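Local coordinates for cytochrome C-550 (Paracoccus versutus, PDB 2BH4), which probably carries electrons between redox partners through a covalently attached heme c, at residues V43-I47 against A48-G52. The protein carries 1 engineered substitution. Residues are numbered along the deposited sequence; the frame is centred on the assembly and turned at random.
Sequences VGRKI and ASVEG. With HEC (heme c), chain B.
R45 leaves the backbone extended, CG anti to the backbone N (chi1 -170°), then bends at chi3 (78°), which brings its guanidinium against V50; S49 OG stands between its backbone N and carbonyl carbon (chi1 64°), facing the K46 carbonyl. The loop illustrates how a few consecutive residues can hold both oxygens of one heme carboxylate, from side chain and backbone. V50 CG2 sits over the centre of the guanidinium face, 3.3 Å from R45 CZ, while the propionate lies at the edge, where R45 NH2 donates to HEC O1A at 2.9 Å. The other carboxylate oxygen, O2A, accepts the backbone N-H of A48 at 3.1 Å. One central water accepts from R45 NE and S49 N and donates to K46 O and HEC O1A. S49 OG reaches K46 O at 2.7 Å, from above the carbonyl plane. A leucine in place of R45 would probably leave O1A without its charged mate and the water without one donor. R45 NH1 also binds the N38 carbonyl, and Y55 and W71 add further bonds to the heme. This loop lies between strand 21-22 and helix 57-65, with I47 and A48 packed on I59 of that helix.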
# COMPACT_ATOMS: atom_id res chain seq x y z
N VAL A 43 -1.66 6.55 2.98
CA VAL A 43 -2.90 6.55 3.76
C VAL A 43 -3.77 7.72 3.32
O VAL A 43 -3.34 8.90 3.36
CB VAL A 43 -2.65 6.58 5.26
CG1 VAL A 43 -3.98 6.53 6.01
CG2 VAL A 43 -1.75 5.42 5.67
N GLY A 44 -4.96 7.41 2.82
CA GLY A 44 -5.89 8.42 2.30
C GLY A 44 -5.67 8.73 0.83
O GLY A 44 -6.39 9.55 0.24
N ARG A 45 -4.74 8.03 0.20
CA ARG A 45 -4.46 8.23 -1.23
C ARG A 45 -5.42 7.44 -2.10
O ARG A 45 -5.71 6.27 -1.83
CB ARG A 45 -3.02 7.80 -1.55
CG ARG A 45 -2.52 8.17 -2.93
CD ARG A 45 -1.00 8.03 -3.01
NE ARG A 45 -0.56 6.64 -3.16
CZ ARG A 45 0.68 6.21 -2.96
NH1 ARG A 45 1.60 7.01 -2.43
NH2 ARG A 45 0.97 4.93 -3.19
N LYS A 46 -5.91 8.06 -3.18
CA LYS A 46 -6.72 7.33 -4.16
C LYS A 46 -6.04 6.03 -4.58
O LYS A 46 -4.84 6.01 -4.84
CB LYS A 46 -7.00 8.20 -5.38
CG LYS A 46 -7.82 7.52 -6.45
CD LYS A 46 -7.99 8.45 -7.67
CE LYS A 46 -8.45 7.73 -8.90
NZ LYS A 46 -9.69 7.00 -8.74
N ILE A 47 -6.81 4.95 -4.62
CA ILE A 47 -6.28 3.66 -5.05
C ILE A 47 -5.60 3.79 -6.41
O ILE A 47 -6.17 4.37 -7.35
CB ILE A 47 -7.42 2.62 -5.18
CG1 ILE A 47 -8.24 2.49 -3.89
CG2 ILE A 47 -6.90 1.26 -5.60
CD1 ILE A 47 -7.49 1.98 -2.70
N ALA A 48 -4.40 3.22 -6.53
CA ALA A 48 -3.69 3.11 -7.81
C ALA A 48 -3.58 4.43 -8.56
O ALA A 48 -3.95 4.51 -9.75
CB ALA A 48 -4.34 2.03 -8.67
N SER A 49 -3.05 5.45 -7.89
CA SER A 49 -3.00 6.81 -8.47
C SER A 49 -1.62 7.45 -8.55
O SER A 49 -1.51 8.64 -8.91
CB SER A 49 -3.95 7.74 -7.71
OG SER A 49 -3.57 7.91 -6.36
N VAL A 50 -0.56 6.69 -8.25
CA VAL A 50 0.78 7.27 -8.34
C VAL A 50 1.16 7.52 -9.80
O VAL A 50 1.12 6.62 -10.63
CB VAL A 50 1.81 6.37 -7.65
CG1 VAL A 50 3.22 6.91 -7.85
CG2 VAL A 50 1.49 6.28 -6.16
N GLU A 51 1.50 8.78 -10.09
CA GLU A 51 1.92 9.22 -11.41
C GLU A 51 3.06 8.36 -11.93
O GLU A 51 4.04 8.14 -11.23
CB GLU A 51 2.36 10.69 -11.32
CG GLU A 51 2.82 11.38 -12.59
CD GLU A 51 3.39 12.77 -12.30
OE1 GLU A 51 4.51 12.86 -11.74
OE2 GLU A 51 2.72 13.78 -12.61
N GLY A 52 2.89 7.86 -13.15
CA GLY A 52 3.92 7.11 -13.82
C GLY A 52 4.03 5.65 -13.50
O GLY A 52 4.72 4.91 -14.21
FE HEC B . 3.44 -3.69 -2.32
CHA HEC B . 1.23 -2.15 -4.39
CHB HEC B . 2.07 -2.06 0.35
CHC HEC B . 5.40 -5.52 -0.18
CHD HEC B . 5.25 -4.87 -4.96
NA HEC B . 1.94 -2.37 -2.08
C1A HEC B . 1.12 -1.86 -3.06
C2A HEC B . 0.14 -0.97 -2.48
C3A HEC B . 0.38 -0.96 -1.16
C4A HEC B . 1.51 -1.83 -0.89
CMA HEC B . -0.41 -0.17 -0.11
CAA HEC B . -0.90 -0.18 -3.28
CBA HEC B . -0.25 1.15 -3.65
CGA HEC B . -1.08 2.09 -4.50
O1A HEC B . -0.50 3.12 -4.97
O2A HEC B . -2.30 1.85 -4.71
NB HEC B . 3.70 -3.78 -0.29
C1B HEC B . 3.08 -2.95 0.62
C2B HEC B . 3.60 -3.27 1.93
C3B HEC B . 4.48 -4.25 1.79
C4B HEC B . 4.59 -4.58 0.38
CMB HEC B . 3.19 -2.55 3.23
CAB HEC B . 5.26 -4.97 2.91
CBB HEC B . 4.47 -5.61 3.83
NC HEC B . 5.01 -4.93 -2.51
C1C HEC B . 5.66 -5.63 -1.54
C2C HEC B . 6.71 -6.43 -2.12
C3C HEC B . 6.69 -6.27 -3.45
C4C HEC B . 5.63 -5.31 -3.70
CMC HEC B . 7.65 -7.33 -1.29
CAC HEC B . 7.60 -6.90 -4.54
CBC HEC B . 7.84 -8.24 -4.60
ND HEC B . 3.27 -3.55 -4.31
C1D HEC B . 4.12 -4.15 -5.23
C2D HEC B . 3.58 -3.97 -6.57
C3D HEC B . 2.36 -3.15 -6.39
C4D HEC B . 2.20 -2.93 -4.95
CMD HEC B . 4.13 -4.46 -7.91
CAD HEC B . 1.41 -2.76 -7.54
CBD HEC B . 0.30 -3.82 -7.46
CGD HEC B . -0.54 -3.93 -8.73
O1D HEC B . -0.39 -3.07 -9.62
O2D HEC B . -1.37 -4.87 -8.83
O HOH W 1 -2.23 5.16 -5.06